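Local coordinates for Mgp-operon protein 3 (PDB 6RJ1) that probably takes part in attaching Mycoplasma pneumoniae to host cells, as an immunodominant protein of its outer surface, at residues L161-V166 against K524-K529; L513-D518 against D643-A648; G785-P790 against V893-I898; P797-V802 against D817-L822. All blocks are in the same frame, centred on the assembly; numbering follows the deposited sequence.

Contact 1. Residues L161-V166 against K524-K529; sequences LQDLLV and KNSNLK
Ser526 and Lys524 both reach the carboxylate of Asp163, whose oxygen OD2 takes the serine bond and the shorter of the two lysine approaches. The hydroxyl OG of Ser526 donates a hydrogen bond to OD2 of Asp163 over 2.9 Å and uses the anti lone pair, the one directed away from OD1. The ammonium group arrives more loosely: NZ of Lys524 stands 3.5 Å from OD2 of Asp163 in a salt bridge, and 3.6 Å from OD1 of the same carboxylate, almost evenly placed between the two oxygens. The lysine chain bends at chi2 and again at chi4 and crosses the aspartate side chain at about a right angle. The carboxylate is turned to these donors by a first torsion (chi1 -81°) that sets CG of Asp163 beside its own backbone N. Segment 161-166 leads from helix 157-163 into strand 165-167, which runs parallel to strand 650-654 in a mixed sheet, while 524-529 is irregular and belongs to the long connection between helix 503-511 and strand 538-546. An inverse gamma turn centred on Asn525 separates the two donors, with a weak bond from Ser526 N to Lys524 O (3.0 Å), and brings both to the same carboxylate. Lys231 forms a second salt bridge through OD1 of Asp163, so two lysines probably help keep this buried group ionised. Farther out, Tyr562 is hydrogen-bonded to the backbone oxygen of Asp163 and Thr160 to that of Ser526, while Asn525 and Asn527 tie the irregular segment to Ile650.

Contact 2. Residues L513-D518 against D643-A648; sequences LGFKDD and DQKATA
The ring of Phe515 is met at its edge by Lys645. The carbonyl oxygen O of Lys645 lies near the ring plane, 3.3 Å from CE2 of Phe515, where the slightly positive C-H rim can face it. CD of the same lysine also lies in the ring plane, 3.9 Å from CE1 of Phe515, and its CG closes on CZ, so one residue follows the ring edge with both backbone and side chain. The methyl CB of Ala648 adds an apolar touch from an oblique direction, 3.9 Å from Phe515 CE2. A chi1 of 177° swings the ring away from the backbone N of Phe515 and toward segment 643-648.

The other flat group is the carboxylate of Asp517, whose side chain crosses that of Lys645 at about a right angle. Its OD2 rests 3.4 Å from Lys645 CD, whereas Lys645 NZ is 4.2 Å from OD2 of Asp517, beyond a salt bridge, and any attraction of the charges is probably modest. OD2 is hydrogen-bonded to the hydroxyl of Ser519; OD1 accepts a weak bond from the backbone N of Asp518.

Asn520 ND2 joins the loops further by bonding to the carbonyls of Lys645 and Ala648. Both segments are irregular: 513-518 follows helix 503-511, leaving helical geometry at Gly514 with its positive phi, and 643-648 leads into strand 650-654.

Contact 3. Residues G785-P790 against V893-I898; sequences GVDPAP and VSRTGI
This surface contact joins two sheets through one arginine: Arg895, on strand 888-896, extends to the end of strand 779-786 and the residue just beyond it. Its NH2 donates to the carbonyl O of Gly785 at 2.8 Å, a weak bond bent to 123°, with the acceptor near the guanidinium plane. Asp787 lies over one face of the same group, its CB 3.6 Å above the plane and over the centre. The carboxylate lies out of the plane, toward the CD and NE end: OD1 of Asp787 is 3.8 Å from Arg895 NE, a long salt bridge that is purely electrostatic, with the oxygen far from the directions of the guanidinium hydrogens.

The two strands belong to separate antiparallel sheets, consistent with neighbouring blades of a beta-propeller-like fold. Arg895 can bridge them because its chain runs extended from CG to NE (chi2 180°). NH1 is hydrogen-bonded to the hydroxyl of Tyr856, which also bonds to the carbonyl of Val786, so tyrosine and arginine hold adjacent carbonyls of the same strand end. Arg811 brings a like charge close to NE, which the nearby carboxylate of Asp787 probably offsets in part.

Contact 4. Residues P797-V802 against D817-L822; sequences PNYSAV and DTDKLL
Tyr799 and Asp819 meet through their polar ends, and their side chains cross at about a right angle. The hydroxyl OH of Tyr799 donates to OD1 of Asp819 over 2.7 Å. Although the chains cross, the flat groups are almost coplanar: ring and carboxylate planes differ by 28°, and OD1 of Asp819 lies near the ring plane at its edge, 3.7 Å from CE2 of Tyr799. The bond uses the anti lone pair of OD1, on the side away from OD2.

The first torsion of Tyr799 (chi1 60°) sets its ring between the backbone N and the carbonyl carbon. The bond thus reaches from strand 799-805 to the turn that leads from its neighbour 808-815 into the weakly bonded strand 820-821. There Asp819 adopts a left-handed backbone conformation, and together with Lys820 it faces Asn815 in a G1 beta bulge, the classic partner of a tight turn between antiparallel strands. Ile698, Val786 and Pro816 pack on the tyrosine.

A buried aromatic residue finds an acceptor for its hydroxyl in a partly exposed carboxylate. With the phenol as donor, the negative charge is probably stabilised on Asp819.

How the contacts relate
Contacts 1 and 2 lie on one side of the chain's centre and share the connection between helix 503-511 and strand 538-546; they touch where Asn525 and Asn527 probably bond to the carbonyl of Phe515. Contacts 3 and 4, with centres 11 Å apart, share the sheet that pairs strand 779-786 with 799-805, and contact 4 is nested within the loop closed by contact 3. The pairs are remote, the centres of contacts 1 and 3 being 45 Å apart. Contact 1 is buried and joins a hydrogen bond to a salt bridge on one carboxylate; contact 2, partly buried, rests on packing at an aromatic edge. Contact 3, at the surface, uses a weak bond to a carbonyl and a long salt bridge, and contact 4 a neutral donor to a carboxylate.

Contact 1. Residues L161-V166 against K524-K529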
loop_
_atom_site.group_PDB
_atom_site.type_symbol
_atom_site.label_atom_id
_atom_site.label_comp_id
_atom_site.label_asym_id
_atom_site.label_seq_id
_atom_site.Cartn_x
_atom_site.Cartn_y
_atom_site.Cartn_z
ATOM N N LEU A 161 16.914 -7.750 -8.295
ATOM C CA LEU A 161 16.147 -8.845 -7.717
ATOM C C LEU A 161 17.005 -9.871 -6.994
ATOM O O LEU A 161 16.553 -10.462 -6.011
ATOM C CB LEU A 161 15.251 -9.497 -8.772
ATOM C CG LEU A 161 14.177 -8.586 -9.394
ATOM C CD1 LEU A 161 13.551 -9.235 -10.603
ATOM C CD2 LEU A 161 13.114 -8.163 -8.371
ATOM N N GLN A 162 18.257 -10.032 -7.432
ATOM C CA GLN A 162 19.214 -10.948 -6.815
ATOM C C GLN A 162 19.550 -10.523 -5.391
ATOM O O GLN A 162 19.729 -11.380 -4.524
ATOM C CB GLN A 162 20.503 -11.027 -7.632
ATOM C CG GLN A 162 20.383 -11.841 -8.894
ATOM C CD GLN A 162 21.743 -12.242 -9.391
ATOM O OE1 GLN A 162 22.200 -13.369 -9.171
ATOM N NE2 GLN A 162 22.412 -11.327 -10.077
ATOM N N ASP A 163 19.616 -9.203 -5.152
ATOM C CA ASP A 163 19.956 -8.630 -3.854
ATOM C C ASP A 163 18.779 -8.019 -3.119
ATOM O O ASP A 163 18.940 -7.594 -1.975
ATOM C CB ASP A 163 21.077 -7.594 -4.013
ATOM C CG ASP A 163 22.475 -8.173 -4.108
ATOM O OD1 ASP A 163 22.692 -9.305 -3.593
ATOM O OD2 ASP A 163 23.368 -7.484 -4.676
ATOM N N LEU A 164 17.596 -7.972 -3.756
ATOM C CA LEU A 164 16.391 -7.395 -3.159
ATOM C C LEU A 164 15.979 -8.057 -1.855
ATOM O O LEU A 164 15.890 -9.284 -1.763
ATOM C CB LEU A 164 15.219 -7.369 -4.151
ATOM C CG LEU A 164 13.950 -6.647 -3.688
ATOM C CD1 LEU A 164 14.106 -5.142 -3.761
ATOM C CD2 LEU A 164 12.757 -7.097 -4.485
ATOM N N LEU A 165 15.719 -7.205 -0.859
ATOM C CA LEU A 165 15.264 -7.554 0.481
ATOM C C LEU A 165 13.848 -7.025 0.656
ATOM O O LEU A 165 13.595 -5.865 0.340
ATOM C CB LEU A 165 16.194 -6.886 1.500
ATOM C CG LEU A 165 17.157 -7.761 2.296
ATOM C CD1 LEU A 165 17.850 -8.784 1.434
ATOM C CD2 LEU A 165 18.185 -6.903 2.978
ATOM N N VAL A 166 12.916 -7.880 1.113
ATOM C CA VAL A 166 11.529 -7.478 1.365
ATOM C C VAL A 166 11.212 -7.736 2.843
ATOM O O VAL A 166 11.484 -8.819 3.361
ATOM C CB VAL A 166 10.488 -8.148 0.419
ATOM C CG1 VAL A 166 9.089 -7.552 0.622
ATOM C CG2 VAL A 166 10.901 -8.037 -1.048
ATOM N N LYS A 524 27.668 -5.242 -7.914
ATOM C CA LYS A 524 27.033 -5.425 -6.613
ATOM C C LYS A 524 26.266 -4.176 -6.117
ATOM O O LYS A 524 25.483 -4.287 -5.165
ATOM C CB LYS A 524 28.022 -5.948 -5.569
ATOM C CG LYS A 524 28.076 -7.461 -5.562
ATOM C CD LYS A 524 28.285 -8.005 -4.148
ATOM C CE LYS A 524 27.687 -9.383 -3.963
ATOM N NZ LYS A 524 26.215 -9.462 -4.231
ATOM N N ASN A 525 26.430 -3.024 -6.810
ATOM C CA ASN A 525 25.679 -1.794 -6.567
ATOM C C ASN A 525 24.437 -1.956 -7.452
ATOM O O ASN A 525 24.276 -1.300 -8.481
ATOM C CB ASN A 525 26.514 -0.560 -6.943
ATOM C CG ASN A 525 25.840 0.760 -6.650
ATOM O OD1 ASN A 525 25.389 1.026 -5.537
ATOM N ND2 ASN A 525 25.769 1.624 -7.648
ATOM N N SER A 526 23.582 -2.897 -7.043
ATOM C CA SER A 526 22.393 -3.378 -7.734
ATOM C C SER A 526 21.091 -2.608 -7.469
ATOM O O SER A 526 20.099 -2.939 -8.112
ATOM C CB SER A 526 22.196 -4.858 -7.425
ATOM O OG SER A 526 22.294 -5.119 -6.033
ATOM N N ASN A 527 21.078 -1.576 -6.586
ATOM C CA ASN A 527 19.875 -0.770 -6.282
ATOM C C ASN A 527 19.145 -0.245 -7.529
ATOM O O ASN A 527 19.793 -0.007 -8.557
ATOM C CB ASN A 527 20.220 0.399 -5.366
ATOM C CG ASN A 527 21.067 1.465 -6.028
ATOM O OD1 ASN A 527 20.583 2.284 -6.819
ATOM N ND2 ASN A 527 22.344 1.493 -5.706
ATOM N N LEU A 528 17.820 -0.014 -7.413
ATOM C CA LEU A 528 16.949 0.463 -8.491
ATOM C C LEU A 528 17.404 1.746 -9.199
ATOM O O LEU A 528 17.243 1.833 -10.423
ATOM C CB LEU A 528 15.514 0.640 -7.999
ATOM C CG LEU A 528 14.757 -0.641 -7.646
ATOM C CD1 LEU A 528 13.877 -0.426 -6.462
ATOM C CD2 LEU A 528 13.976 -1.175 -8.813
ATOM N N LYS A 529 17.954 2.738 -8.458
ATOM C CA LYS A 529 18.400 3.999 -9.075
ATOM C C LYS A 529 19.542 3.783 -10.067
ATOM O O LYS A 529 19.502 4.322 -11.185
ATOM C CB LYS A 529 18.771 5.063 -8.034
ATOM C CG LYS A 529 18.687 6.475 -8.594
ATOM C CD LYS A 529 19.431 7.478 -7.755
ATOM C CE LYS A 529 19.311 8.845 -8.358
ATOM N NZ LYS A 529 20.057 9.857 -7.576
#

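Contact 2. Residues L513-D518 against D643-A648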
loop_
_atom_site.group_PDB
_atom_site.type_symbol
_atom_site.label_atom_id
_atom_site.label_comp_id
_atom_site.label_asym_id
_atom_site.label_seq_id
_atom_site.Cartn_x
_atom_site.Cartn_y
_atom_site.Cartn_z
ATOM N N LEU A 513 16.098 5.705 -3.541
ATOM C CA LEU A 513 16.079 4.320 -4.023
ATOM C C LEU A 513 17.437 3.661 -3.917
ATOM O O LEU A 513 17.521 2.449 -3.743
ATOM C CB LEU A 513 15.539 4.206 -5.464
ATOM C CG LEU A 513 14.031 4.450 -5.700
ATOM C CD1 LEU A 513 13.717 4.508 -7.182
ATOM C CD2 LEU A 513 13.170 3.367 -5.069
ATOM N N GLY A 514 18.491 4.457 -4.021
ATOM C CA GLY A 514 19.855 3.961 -3.931
ATOM C C GLY A 514 20.895 4.924 -4.451
ATOM O O GLY A 514 20.590 6.077 -4.771
ATOM N N PHE A 515 22.131 4.432 -4.546
ATOM C CA PHE A 515 23.285 5.196 -4.997
ATOM C C PHE A 515 23.580 5.032 -6.489
ATOM O O PHE A 515 23.646 3.919 -7.018
ATOM C CB PHE A 515 24.515 4.850 -4.141
ATOM C CG PHE A 515 25.805 5.522 -4.532
ATOM C CD1 PHE A 515 26.083 6.824 -4.125
ATOM C CD2 PHE A 515 26.762 4.843 -5.277
ATOM C CE1 PHE A 515 27.282 7.443 -4.478
ATOM C CE2 PHE A 515 27.965 5.464 -5.631
ATOM C CZ PHE A 515 28.222 6.754 -5.216
ATOM N N LYS A 516 23.803 6.167 -7.141
ATOM C CA LYS A 516 24.147 6.253 -8.549
ATOM C C LYS A 516 25.250 7.311 -8.724
ATOM O O LYS A 516 25.150 8.416 -8.173
ATOM C CB LYS A 516 22.899 6.600 -9.375
ATOM C CG LYS A 516 23.091 6.439 -10.865
ATOM C CD LYS A 516 21.813 6.764 -11.622
ATOM C CE LYS A 516 21.811 6.106 -12.987
ATOM N NZ LYS A 516 22.775 6.725 -13.936
ATOM N N ASP A 517 26.320 6.947 -9.450
ATOM C CA ASP A 517 27.434 7.836 -9.771
ATOM C C ASP A 517 28.107 7.384 -11.049
ATOM O O ASP A 517 28.173 6.182 -11.308
ATOM C CB ASP A 517 28.453 7.939 -8.619
ATOM C CG ASP A 517 29.435 9.100 -8.744
ATOM O OD1 ASP A 517 29.170 10.028 -9.546
ATOM O OD2 ASP A 517 30.462 9.081 -8.046
ATOM N N ASP A 518 28.597 8.344 -11.849
ATOM C CA ASP A 518 29.281 8.062 -13.114
ATOM C C ASP A 518 30.537 7.202 -12.909
ATOM O O ASP A 518 30.842 6.364 -13.755
ATOM C CB ASP A 518 29.652 9.370 -13.839
ATOM C CG ASP A 518 28.488 10.180 -14.400
ATOM O OD1 ASP A 518 27.538 9.565 -14.947
ATOM O OD2 ASP A 518 28.544 11.432 -14.322
ATOM N N ASP A 643 35.587 9.008 -1.407
ATOM C CA ASP A 643 36.590 8.015 -1.803
ATOM C C ASP A 643 35.992 6.620 -2.074
ATOM O O ASP A 643 36.592 5.840 -2.816
ATOM C CB ASP A 643 37.750 7.955 -0.785
ATOM C CG ASP A 643 37.470 7.309 0.565
ATOM O OD1 ASP A 643 36.293 7.002 0.848
ATOM O OD2 ASP A 643 38.436 7.106 1.336
ATOM N N GLN A 644 34.812 6.313 -1.485
ATOM C CA GLN A 644 34.120 5.032 -1.662
ATOM C C GLN A 644 33.081 5.026 -2.799
ATOM O O GLN A 644 32.459 3.989 -3.039
ATOM C CB GLN A 644 33.468 4.578 -0.347
ATOM C CG GLN A 644 34.209 3.444 0.341
ATOM C CD GLN A 644 35.229 3.976 1.311
ATOM O OE1 GLN A 644 34.933 4.223 2.482
ATOM N NE2 GLN A 644 36.454 4.171 0.844
ATOM N N LYS A 645 32.904 6.162 -3.501
ATOM C CA LYS A 645 31.916 6.302 -4.576
ATOM C C LYS A 645 32.112 5.313 -5.743
ATOM O O LYS A 645 31.132 4.775 -6.246
ATOM C CB LYS A 645 31.839 7.751 -5.087
ATOM C CG LYS A 645 31.195 8.702 -4.085
ATOM C CD LYS A 645 30.386 9.816 -4.734
ATOM C CE LYS A 645 31.199 11.060 -5.029
ATOM N NZ LYS A 645 30.332 12.237 -5.297
ATOM N N ALA A 646 33.356 5.065 -6.158
ATOM C CA ALA A 646 33.653 4.151 -7.262
ATOM C C ALA A 646 33.493 2.672 -6.889
ATOM O O ALA A 646 33.216 1.850 -7.761
ATOM C CB ALA A 646 35.056 4.409 -7.778
ATOM N N THR A 647 33.662 2.344 -5.599
ATOM C CA THR A 647 33.642 0.977 -5.075
ATOM C C THR A 647 32.370 0.616 -4.256
ATOM O O THR A 647 32.256 -0.519 -3.783
ATOM C CB THR A 647 34.949 0.742 -4.277
ATOM O OG1 THR A 647 35.096 -0.652 -3.998
ATOM C CG2 THR A 647 35.035 1.568 -2.984
ATOM N N ALA A 648 31.427 1.568 -4.104
ATOM C CA ALA A 648 30.185 1.404 -3.338
ATOM C C ALA A 648 29.274 0.319 -3.899
ATOM O O ALA A 648 29.166 0.174 -5.117
ATOM C CB ALA A 648 29.442 2.723 -3.254
#

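Contact 3. Residues G785-P790 against V893-I898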
loop_
_atom_site.group_PDB
_atom_site.type_symbol
_atom_site.label_atom_id
_atom_site.label_comp_id
_atom_site.label_asym_id
_atom_site.label_seq_id
_atom_site.Cartn_x
_atom_site.Cartn_y
_atom_site.Cartn_z
ATOM N N GLY A 785 -17.376 7.246 -8.594
ATOM C CA GLY A 785 -18.790 7.565 -8.711
ATOM C C GLY A 785 -19.089 8.826 -9.487
ATOM O O GLY A 785 -18.468 9.858 -9.237
ATOM N N VAL A 786 -20.056 8.752 -10.423
ATOM C CA VAL A 786 -20.507 9.900 -11.234
ATOM C C VAL A 786 -21.569 10.652 -10.432
ATOM O O VAL A 786 -22.594 10.070 -10.071
ATOM C CB VAL A 786 -21.031 9.503 -12.647
ATOM C CG1 VAL A 786 -21.468 10.730 -13.447
ATOM C CG2 VAL A 786 -19.989 8.712 -13.424
ATOM N N ASP A 787 -21.309 11.939 -10.147
ATOM C CA ASP A 787 -22.204 12.819 -9.399
ATOM C C ASP A 787 -23.573 12.920 -10.105
ATOM O O ASP A 787 -23.611 13.241 -11.298
ATOM C CB ASP A 787 -21.548 14.203 -9.203
ATOM C CG ASP A 787 -22.368 15.242 -8.448
ATOM O OD1 ASP A 787 -22.907 14.908 -7.364
ATOM O OD2 ASP A 787 -22.448 16.398 -8.931
ATOM N N PRO A 788 -24.690 12.572 -9.416
ATOM C CA PRO A 788 -26.009 12.628 -10.081
ATOM C C PRO A 788 -26.521 14.043 -10.345
ATOM O O PRO A 788 -27.343 14.231 -11.240
ATOM C CB PRO A 788 -26.926 11.875 -9.115
ATOM C CG PRO A 788 -26.280 12.022 -7.787
ATOM C CD PRO A 788 -24.805 12.137 -8.009
ATOM N N ALA A 789 -26.043 15.027 -9.555
ATOM C CA ALA A 789 -26.424 16.438 -9.638
ATOM C C ALA A 789 -26.132 17.034 -11.024
ATOM O O ALA A 789 -25.080 16.738 -11.598
ATOM C CB ALA A 789 -25.706 17.237 -8.557
ATOM N N PRO A 790 -27.058 17.840 -11.597
ATOM C CA PRO A 790 -26.804 18.402 -12.932
ATOM C C PRO A 790 -25.725 19.487 -12.946
ATOM O O PRO A 790 -25.618 20.278 -12.004
ATOM C CB PRO A 790 -28.172 18.952 -13.351
ATOM C CG PRO A 790 -28.854 19.276 -12.083
ATOM C CD PRO A 790 -28.370 18.278 -11.069
ATOM N N VAL A 893 -20.535 7.487 2.773
ATOM C CA VAL A 893 -19.692 8.590 2.332
ATOM C C VAL A 893 -20.507 9.503 1.402
ATOM O O VAL A 893 -21.101 9.033 0.436
ATOM C CB VAL A 893 -18.324 8.148 1.762
ATOM C CG1 VAL A 893 -17.518 9.351 1.285
ATOM C CG2 VAL A 893 -17.523 7.368 2.804
ATOM N N SER A 894 -20.572 10.796 1.732
ATOM C CA SER A 894 -21.328 11.783 0.965
ATOM C C SER A 894 -20.427 12.923 0.506
ATOM O O SER A 894 -19.417 13.198 1.143
ATOM C CB SER A 894 -22.475 12.334 1.807
ATOM O OG SER A 894 -22.056 12.719 3.108
ATOM N N ARG A 895 -20.803 13.595 -0.588
ATOM C CA ARG A 895 -20.062 14.737 -1.120
ATOM C C ARG A 895 -20.355 15.993 -0.301
ATOM O O ARG A 895 -21.483 16.179 0.163
ATOM C CB ARG A 895 -20.455 14.994 -2.580
ATOM C CG ARG A 895 -19.852 14.041 -3.585
ATOM C CD ARG A 895 -20.320 14.397 -4.979
ATOM N NE ARG A 895 -19.611 13.639 -6.013
ATOM C CZ ARG A 895 -19.952 12.423 -6.428
ATOM N NH1 ARG A 895 -20.989 11.798 -5.891
ATOM N NH2 ARG A 895 -19.250 11.817 -7.373
ATOM N N THR A 896 -19.346 16.864 -0.136
ATOM C CA THR A 896 -19.457 18.155 0.563
ATOM C C THR A 896 -18.685 19.222 -0.218
ATOM O O THR A 896 -17.726 18.898 -0.922
ATOM C CB THR A 896 -18.962 18.085 2.034
ATOM O OG1 THR A 896 -17.599 17.672 2.086
ATOM C CG2 THR A 896 -19.827 17.196 2.930
ATOM N N GLY A 897 -19.108 20.476 -0.083
ATOM C CA GLY A 897 -18.472 21.623 -0.729
ATOM C C GLY A 897 -18.997 21.961 -2.110
ATOM O O GLY A 897 -19.857 21.252 -2.650
ATOM N N ILE A 898 -18.468 23.060 -2.687
ATOM C CA ILE A 898 -18.811 23.559 -4.026
ATOM C C ILE A 898 -18.252 22.575 -5.065
ATOM O O ILE A 898 -17.121 22.104 -4.925
ATOM C CB ILE A 898 -18.286 25.015 -4.261
ATOM C CG1 ILE A 898 -18.497 25.958 -3.021
ATOM C CG2 ILE A 898 -18.847 25.643 -5.551
ATOM C CD1 ILE A 898 -19.964 26.190 -2.479
#

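Contact 4. Residues P797-V802 against D817-L822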
loop_
_atom_site.group_PDB
_atom_site.type_symbol
_atom_site.label_atom_id
_atom_site.label_comp_id
_atom_site.label_asym_id
_atom_site.label_seq_id
_atom_site.Cartn_x
_atom_site.Cartn_y
_atom_site.Cartn_z
ATOM N N PRO A 797 -20.773 15.419 -16.944
ATOM C CA PRO A 797 -21.072 15.207 -15.509
ATOM C C PRO A 797 -19.834 14.847 -14.687
ATOM O O PRO A 797 -19.034 14.012 -15.116
ATOM C CB PRO A 797 -22.090 14.062 -15.515
ATOM C CG PRO A 797 -21.868 13.351 -16.797
ATOM C CD PRO A 797 -21.410 14.381 -17.785
ATOM N N ASN A 798 -19.679 15.490 -13.515
ATOM C CA ASN A 798 -18.548 15.304 -12.601
ATOM C C ASN A 798 -18.468 13.904 -12.013
ATOM O O ASN A 798 -19.482 13.230 -11.839
ATOM C CB ASN A 798 -18.579 16.321 -11.445
ATOM C CG ASN A 798 -18.554 17.786 -11.819
ATOM O OD1 ASN A 798 -17.936 18.218 -12.804
ATOM N ND2 ASN A 798 -19.221 18.591 -11.006
ATOM N N TYR A 799 -17.247 13.487 -11.675
ATOM C CA TYR A 799 -16.991 12.202 -11.046
ATOM C C TYR A 799 -15.818 12.273 -10.090
ATOM O O TYR A 799 -14.860 13.021 -10.312
ATOM C CB TYR A 799 -16.856 11.053 -12.062
ATOM C CG TYR A 799 -15.744 11.216 -13.073
ATOM C CD1 TYR A 799 -14.468 10.714 -12.823
ATOM C CD2 TYR A 799 -15.981 11.811 -14.307
ATOM C CE1 TYR A 799 -13.445 10.836 -13.761
ATOM C CE2 TYR A 799 -14.967 11.941 -15.253
ATOM C CZ TYR A 799 -13.701 11.453 -14.974
ATOM O OH TYR A 799 -12.705 11.581 -15.904
ATOM N N SER A 800 -15.913 11.505 -9.011
ATOM C CA SER A 800 -14.900 11.447 -7.976
ATOM C C SER A 800 -14.720 10.029 -7.505
ATOM O O SER A 800 -15.599 9.200 -7.689
ATOM C CB SER A 800 -15.307 12.328 -6.797
ATOM O OG SER A 800 -15.376 13.689 -7.184
ATOM N N ALA A 801 -13.584 9.752 -6.893
ATOM C CA ALA A 801 -13.304 8.456 -6.299
ATOM C C ALA A 801 -13.049 8.700 -4.837
ATOM O O ALA A 801 -12.463 9.723 -4.470
ATOM C CB ALA A 801 -12.087 7.822 -6.940
ATOM N N VAL A 802 -13.544 7.811 -3.988
ATOM C CA VAL A 802 -13.303 7.968 -2.560
ATOM C C VAL A 802 -12.643 6.721 -2.009
ATOM O O VAL A 802 -12.752 5.647 -2.601
ATOM C CB VAL A 802 -14.527 8.431 -1.707
ATOM C CG1 VAL A 802 -15.116 9.754 -2.202
ATOM C CG2 VAL A 802 -15.589 7.350 -1.604
ATOM N N ASP A 817 -14.389 17.042 -18.434
ATOM C CA ASP A 817 -14.278 17.550 -19.803
ATOM C C ASP A 817 -12.973 17.110 -20.486
ATOM O O ASP A 817 -12.906 17.132 -21.720
ATOM C CB ASP A 817 -14.406 19.087 -19.837
ATOM C CG ASP A 817 -15.600 19.657 -19.092
ATOM O OD1 ASP A 817 -16.715 19.091 -19.228
ATOM O OD2 ASP A 817 -15.424 20.679 -18.388
ATOM N N THR A 818 -11.940 16.737 -19.690
ATOM C CA THR A 818 -10.625 16.320 -20.192
ATOM C C THR A 818 -10.204 14.921 -19.712
ATOM O O THR A 818 -9.239 14.368 -20.250
ATOM C CB THR A 818 -9.536 17.348 -19.812
ATOM O OG1 THR A 818 -9.383 17.394 -18.389
ATOM C CG2 THR A 818 -9.792 18.742 -20.392
ATOM N N ASP A 819 -10.904 14.369 -18.689
ATOM C CA ASP A 819 -10.641 13.067 -18.061
ATOM C C ASP A 819 -9.221 13.024 -17.482
ATOM O O ASP A 819 -8.454 12.077 -17.686
ATOM C CB ASP A 819 -10.976 11.882 -18.989
ATOM C CG ASP A 819 -12.428 11.844 -19.430
ATOM O OD1 ASP A 819 -13.315 11.808 -18.549
ATOM O OD2 ASP A 819 -12.676 11.847 -20.655
ATOM N N LYS A 820 -8.891 14.101 -16.759
ATOM C CA LYS A 820 -7.620 14.352 -16.085
ATOM C C LYS A 820 -7.900 14.747 -14.625
ATOM O O LYS A 820 -9.060 14.919 -14.253
ATOM C CB LYS A 820 -6.861 15.483 -16.809
ATOM C CG LYS A 820 -6.310 15.094 -18.175
ATOM C CD LYS A 820 -5.758 16.303 -18.914
ATOM C CE LYS A 820 -5.105 15.936 -20.224
ATOM N NZ LYS A 820 -3.702 15.483 -20.033
ATOM N N LEU A 821 -6.847 14.885 -13.803
ATOM C CA LEU A 821 -6.942 15.299 -12.400
ATOM C C LEU A 821 -7.428 16.753 -12.320
ATOM O O LEU A 821 -7.016 17.568 -13.147
ATOM C CB LEU A 821 -5.552 15.175 -11.752
ATOM C CG LEU A 821 -5.246 13.961 -10.865
ATOM C CD1 LEU A 821 -5.616 12.652 -11.524
ATOM C CD2 LEU A 821 -3.789 13.910 -10.561
ATOM N N LEU A 822 -8.321 17.072 -11.357
ATOM C CA LEU A 822 -8.857 18.428 -11.191
ATOM C C LEU A 822 -7.778 19.405 -10.700
ATOM O O LEU A 822 -7.222 19.233 -9.612
ATOM C CB LEU A 822 -10.096 18.429 -10.283
ATOM C CG LEU A 822 -10.976 19.687 -10.313
ATOM C CD1 LEU A 822 -11.756 19.801 -11.619
ATOM C CD2 LEU A 822 -11.940 19.701 -9.140
#